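Local structure of AvrRxo1-ORF1 (Xanthomonas oryzae pv. oryzicola, 4Z8T) at residues L141-I154 with Y169-E181. The protein is a type III effector with a polynucleotide kinase domain related to zeta toxins, and probably transfers phosphate to a small-molecule or nucleotide substrate in the host plant. Residues are numbered along the deposited sequence; the frame is centred on the assembly and turned at random.
Sequences LRSQKTGSGAIASI and YIQLAKETGRKVE. With ACT (acetate ion), chain I.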
loop_
_atom_site.group_PDB
_atom_site.type_symbol
_atom_site.label_atom_id
_atom_site.label_comp_id
_atom_site.label_asym_id
_atom_site.label_seq_id
_atom_site.Cartn_x
_atom_site.Cartn_y
_atom_site.Cartn_z
ATOM N N LEU A 141 20.439 -27.265 -26.371
ATOM C CA LEU A 141 20.764 -27.667 -25.006
ATOM C C LEU A 141 19.811 -28.721 -24.479
ATOM O O LEU A 141 20.153 -29.458 -23.549
ATOM C CB LEU A 141 20.735 -26.462 -24.059
ATOM C CG LEU A 141 21.916 -25.500 -24.180
ATOM C CD1 LEU A 141 21.730 -24.290 -23.267
ATOM C CD2 LEU A 141 23.188 -26.234 -23.843
ATOM N N ARG A 142 18.611 -28.764 -25.023
ATOM C CA ARG A 142 17.560 -29.643 -24.531
ATOM C C ARG A 142 18.045 -31.061 -24.263
ATOM O O ARG A 142 17.874 -31.573 -23.193
ATOM C CB ARG A 142 16.359 -29.631 -25.483
ATOM C CG ARG A 142 15.080 -30.298 -25.014
ATOM C CD ARG A 142 13.812 -29.927 -25.873
ATOM N NE ARG A 142 12.540 -30.326 -25.252
ATOM C CZ ARG A 142 11.657 -29.466 -24.751
ATOM N NH1 ARG A 142 10.548 -29.893 -24.181
ATOM N NH2 ARG A 142 11.868 -28.164 -24.815
ATOM N N SER A 143 18.672 -31.658 -25.255
ATOM C CA SER A 143 19.162 -33.028 -25.105
ATOM C C SER A 143 20.682 -33.125 -25.088
ATOM O O SER A 143 21.246 -34.208 -25.268
ATOM C CB SER A 143 18.571 -33.927 -26.196
ATOM O OG SER A 143 18.759 -33.352 -27.478
ATOM N N GLN A 144 21.343 -31.992 -24.850
ATOM C CA GLN A 144 22.797 -31.953 -24.735
ATOM C C GLN A 144 23.320 -32.846 -23.603
ATOM O O GLN A 144 22.812 -32.804 -22.471
ATOM C CB GLN A 144 23.263 -30.511 -24.506
ATOM C CG GLN A 144 24.764 -30.364 -24.396
ATOM C CD GLN A 144 25.465 -30.692 -25.695
ATOM O OE1 GLN A 144 25.099 -30.178 -26.753
ATOM N NE2 GLN A 144 26.465 -31.565 -25.626
ATOM N N LYS A 145 24.336 -33.652 -23.911
ATOM C CA LYS A 145 24.952 -34.529 -22.922
ATOM C C LYS A 145 26.356 -34.066 -22.569
ATOM O O LYS A 145 27.020 -33.378 -23.350
ATOM C CB LYS A 145 25.053 -35.961 -23.458
ATOM C CG LYS A 145 23.764 -36.528 -24.019
ATOM C CD LYS A 145 22.700 -36.699 -22.951
ATOM C CE LYS A 145 21.506 -37.510 -23.476
ATOM N NZ LYS A 145 20.820 -36.854 -24.628
ATOM N N THR A 146 26.804 -34.472 -21.386
ATOM C CA THR A 146 28.183 -34.285 -20.965
ATOM C C THR A 146 29.003 -35.491 -21.413
ATOM O O THR A 146 28.488 -36.381 -22.102
ATOM C CB THR A 146 28.282 -34.209 -19.463
ATOM O OG1 THR A 146 27.882 -35.469 -18.916
ATOM C CG2 THR A 146 27.357 -33.109 -18.920
ATOM N N GLY A 147 30.266 -35.529 -20.989
ATOM C CA GLY A 147 31.156 -36.628 -21.334
ATOM C C GLY A 147 30.799 -37.957 -20.686
ATOM O O GLY A 147 31.258 -39.012 -21.131
ATOM N N SER A 148 29.985 -37.920 -19.636
ATOM C CA SER A 148 29.542 -39.141 -18.972
ATOM C C SER A 148 28.241 -39.650 -19.583
ATOM O O SER A 148 27.686 -40.658 -19.128
ATOM C CB SER A 148 29.329 -38.895 -17.482
ATOM O OG SER A 148 28.110 -38.207 -17.256
ATOM N N GLY A 149 27.743 -38.942 -20.597
ATOM C CA GLY A 149 26.481 -39.290 -21.234
ATOM C C GLY A 149 25.245 -38.787 -20.505
ATOM O O GLY A 149 24.112 -39.004 -20.949
ATOM N N ALA A 150 25.461 -38.113 -19.378
ATOM C CA ALA A 150 24.357 -37.567 -18.604
ATOM C C ALA A 150 23.855 -36.292 -19.267
ATOM O O ALA A 150 24.612 -35.597 -19.955
ATOM C CB ALA A 150 24.792 -37.277 -17.183
ATOM N N ILE A 151 22.576 -36.003 -19.063
ATOM C CA ILE A 151 21.975 -34.774 -19.558
ATOM C C ILE A 151 22.698 -33.597 -18.908
ATOM O O ILE A 151 22.957 -33.606 -17.705
ATOM C CB ILE A 151 20.461 -34.751 -19.234
ATOM C CG1 ILE A 151 19.700 -35.643 -20.224
ATOM C CG2 ILE A 151 19.897 -33.348 -19.285
ATOM C CD1 ILE A 151 19.579 -35.053 -21.630
ATOM N N ALA A 152 23.033 -32.584 -19.705
ATOM C CA ALA A 152 23.719 -31.400 -19.201
ATOM C C ALA A 152 22.801 -30.513 -18.361
ATOM O O ALA A 152 21.683 -30.201 -18.765
ATOM C CB ALA A 152 24.263 -30.587 -20.369
ATOM N N SER A 153 23.296 -30.075 -17.210
ATOM C CA SER A 153 22.598 -29.049 -16.437
ATOM C C SER A 153 22.680 -27.733 -17.192
ATOM O O SER A 153 23.666 -27.458 -17.884
ATOM C CB SER A 153 23.231 -28.879 -15.060
ATOM O OG SER A 153 22.861 -29.954 -14.208
ATOM N N ILE A 154 21.640 -26.922 -17.068
ATOM C CA ILE A 154 21.574 -25.664 -17.806
ATOM C C ILE A 154 21.041 -24.566 -16.901
ATOM O O ILE A 154 20.442 -24.833 -15.862
ATOM C CB ILE A 154 20.696 -25.774 -19.084
ATOM C CG1 ILE A 154 19.239 -26.090 -18.721
ATOM C CG2 ILE A 154 21.252 -26.822 -20.034
ATOM C CD1 ILE A 154 18.301 -26.212 -19.943
ATOM N N TYR A 169 9.007 -24.350 -18.968
ATOM C CA TYR A 169 10.284 -24.816 -18.429
ATOM C C TYR A 169 10.141 -26.045 -17.535
ATOM O O TYR A 169 11.023 -26.906 -17.521
ATOM C CB TYR A 169 11.087 -23.675 -17.762
ATOM C CG TYR A 169 11.734 -22.804 -18.810
ATOM C CD1 TYR A 169 12.803 -23.278 -19.563
ATOM C CD2 TYR A 169 11.246 -21.535 -19.092
ATOM C CE1 TYR A 169 13.380 -22.502 -20.551
ATOM C CE2 TYR A 169 11.817 -20.756 -20.079
ATOM C CZ TYR A 169 12.885 -21.240 -20.794
ATOM O OH TYR A 169 13.448 -20.467 -21.778
ATOM N N ILE A 170 9.026 -26.137 -16.811
ATOM C CA ILE A 170 8.734 -27.333 -16.025
ATOM C C ILE A 170 8.588 -28.519 -16.978
ATOM O O ILE A 170 9.136 -29.594 -16.740
ATOM C CB ILE A 170 7.465 -27.162 -15.155
ATOM C CG1 ILE A 170 7.763 -26.246 -13.961
ATOM C CG2 ILE A 170 6.963 -28.508 -14.660
ATOM C CD1 ILE A 170 6.532 -25.866 -13.128
ATOM N N GLN A 171 7.856 -28.310 -18.066
ATOM C CA GLN A 171 7.691 -29.363 -19.068
ATOM C C GLN A 171 9.035 -29.760 -19.673
ATOM O O GLN A 171 9.321 -30.943 -19.824
ATOM C CB GLN A 171 6.724 -28.916 -20.156
ATOM C CG GLN A 171 6.369 -30.015 -21.138
ATOM C CD GLN A 171 5.285 -29.581 -22.102
ATOM O OE1 GLN A 171 5.233 -28.416 -22.510
ATOM N NE2 GLN A 171 4.406 -30.511 -22.464
ATOM N N LEU A 172 9.874 -28.779 -19.998
ATOM C CA LEU A 172 11.197 -29.084 -20.528
ATOM C C LEU A 172 11.996 -29.920 -19.538
ATOM O O LEU A 172 12.634 -30.895 -19.921
ATOM C CB LEU A 172 11.956 -27.792 -20.856
ATOM C CG LEU A 172 13.265 -27.944 -21.636
ATOM C CD1 LEU A 172 13.439 -26.766 -22.592
ATOM C CD2 LEU A 172 14.456 -28.040 -20.714
ATOM N N ALA A 173 11.963 -29.541 -18.262
ATOM C CA ALA A 173 12.685 -30.290 -17.251
ATOM C C ALA A 173 12.162 -31.727 -17.139
ATOM O O ALA A 173 12.940 -32.687 -17.142
ATOM C CB ALA A 173 12.605 -29.586 -15.917
ATOM N N LYS A 174 10.846 -31.867 -17.062
ATOM C CA LYS A 174 10.226 -33.185 -16.967
ATOM C C LYS A 174 10.596 -34.076 -18.149
ATOM O O LYS A 174 10.927 -35.254 -17.971
ATOM C CB LYS A 174 8.705 -33.050 -16.872
ATOM C CG LYS A 174 8.203 -32.467 -15.545
ATOM C CD LYS A 174 8.455 -33.417 -14.383
ATOM C CE LYS A 174 7.795 -32.928 -13.105
ATOM N NZ LYS A 174 8.093 -33.863 -11.966
ATOM N N GLU A 175 10.553 -33.513 -19.351
ATOM C CA GLU A 175 10.830 -34.291 -20.558
ATOM C C GLU A 175 12.288 -34.700 -20.704
ATOM O O GLU A 175 12.599 -35.672 -21.391
ATOM C CB GLU A 175 10.377 -33.525 -21.804
ATOM C CG GLU A 175 8.866 -33.390 -21.924
ATOM C CD GLU A 175 8.447 -32.551 -23.118
ATOM O OE1 GLU A 175 9.332 -31.980 -23.789
ATOM O OE2 GLU A 175 7.232 -32.454 -23.388
ATOM N N THR A 176 13.186 -33.951 -20.068
ATOM C CA THR A 176 14.613 -34.196 -20.225
ATOM C C THR A 176 15.253 -34.769 -18.976
ATOM O O THR A 176 16.466 -34.944 -18.932
ATOM C CB THR A 176 15.374 -32.921 -20.641
ATOM O OG1 THR A 176 15.185 -31.911 -19.637
ATOM C CG2 THR A 176 14.866 -32.409 -21.973
ATOM N N GLY A 177 14.444 -35.064 -17.962
ATOM C CA GLY A 177 14.948 -35.684 -16.752
ATOM C C GLY A 177 15.810 -34.747 -15.923
ATOM O O GLY A 177 16.767 -35.183 -15.280
ATOM N N ARG A 178 15.478 -33.462 -15.938
ATOM C CA ARG A 178 16.192 -32.493 -15.107
ATOM C C ARG A 178 15.350 -32.081 -13.911
ATOM O O ARG A 178 14.122 -31.956 -14.025
ATOM C CB ARG A 178 16.502 -31.235 -15.915
ATOM C CG ARG A 178 17.525 -31.409 -17.028
ATOM C CD ARG A 178 17.779 -30.061 -17.677
ATOM N NE ARG A 178 18.869 -30.079 -18.652
ATOM C CZ ARG A 178 18.714 -30.225 -19.965
ATOM N NH1 ARG A 178 17.507 -30.391 -20.496
ATOM N NH2 ARG A 178 19.781 -30.211 -20.749
ATOM N N LYS A 179 16.010 -31.836 -12.777
ATOM C CA LYS A 179 15.365 -31.200 -11.626
ATOM C C LYS A 179 15.250 -29.717 -11.952
ATOM O O LYS A 179 16.016 -29.212 -12.765
ATOM C CB LYS A 179 16.239 -31.337 -10.379
ATOM C CG LYS A 179 16.313 -32.728 -9.806
ATOM C CD LYS A 179 15.005 -33.094 -9.140
ATOM C CE LYS A 179 15.128 -34.417 -8.411
ATOM N NZ LYS A 179 13.779 -34.905 -8.003
ATOM N N VAL A 180 14.295 -29.027 -11.334
ATOM C CA VAL A 180 14.241 -27.573 -11.422
ATOM C C VAL A 180 14.696 -26.979 -10.099
ATOM O O VAL A 180 14.071 -27.213 -9.066
ATOM C CB VAL A 180 12.822 -27.066 -11.744
ATOM C CG1 VAL A 180 12.807 -25.541 -11.770
ATOM C CG2 VAL A 180 12.364 -27.609 -13.080
ATOM N N GLU A 181 15.786 -26.219 -10.126
ATOM C CA GLU A 181 16.239 -25.507 -8.945
ATOM C C GLU A 181 15.942 -24.043 -9.218
ATOM O O GLU A 181 16.594 -23.418 -10.044
ATOM C CB GLU A 181 17.739 -25.720 -8.731
ATOM C CG GLU A 181 18.262 -25.168 -7.426
ATOM C CD GLU A 181 17.814 -25.978 -6.206
ATOM O OE1 GLU A 181 17.390 -27.164 -6.355
ATOM O OE2 GLU A 181 17.905 -25.425 -5.081
HETATM C C ACT I . 12.697 -35.151 -11.499
HETATM O O ACT I . 12.932 -35.542 -10.337
HETATM O OXT ACT I . 13.659 -35.238 -12.305
HETATM C CH3 ACT I . 11.342 -34.627 -11.887
#
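R178 pushes its side chain from the turn between helix 163-176 and strand 179-185 into the loop 141-154, where I151, I154 and three backbone carbonyls receive it. From CB the chain runs out straight, with CG anti to the carbonyl carbon (chi1 -68°). R178 CG passes I151 CG2 at 3.8 Å, and CD carries on toward the carbonyl of A152. There two nitrogens take hold of the same oxygen side-on: R178 NE donates to A152 O at 2.8 Å and R178 NH2 donates to A152 O at 2.7 Å, with that oxygen in the plane of the guanidinium. R178 NH2 also donates to L141 O at 2.9 Å. L141 O already accepts Q144 N in the type I turn L141-Q144, and the two donors reach it from opposite faces of the carbonyl plane. R178 NH1 donates to R142 O at 3.0 Å; this oxygen and L141 O are both tilted some 20° from the guanidinium plane. NH1 also bonds weakly to T176 OG1, which itself donates to L172 O. I151 CG2 lies against one face of the guanidinium, toward its rim, and I154 CD1 sits over the centre of the other, so the group is sandwiched between two isoleucines while the carbonyls at its edge fix its rotation.

The parallel strands 154-157, 66-71 and 179-185 are consistent with the P-loop NTPase fold of the zeta-toxin family, and the loop leads from helix 123-141 into the first of these. R178 follows a Schellman motif at G177, so it ties that helix-to-strand turn to the approach of a strand two places away in the sheet.

Farther out, R142 reaches back over the helix. R142 CG, anti to the backbone N (chi1 -170°), meets T176 CG2 at 3.7 Å; L172 CG lies over one face of its guanidinium. A salt bridge joins R142 NH1 to E175 OE1, but their 2.4 Å separation is implausibly short and the exact placing of both groups doubtful.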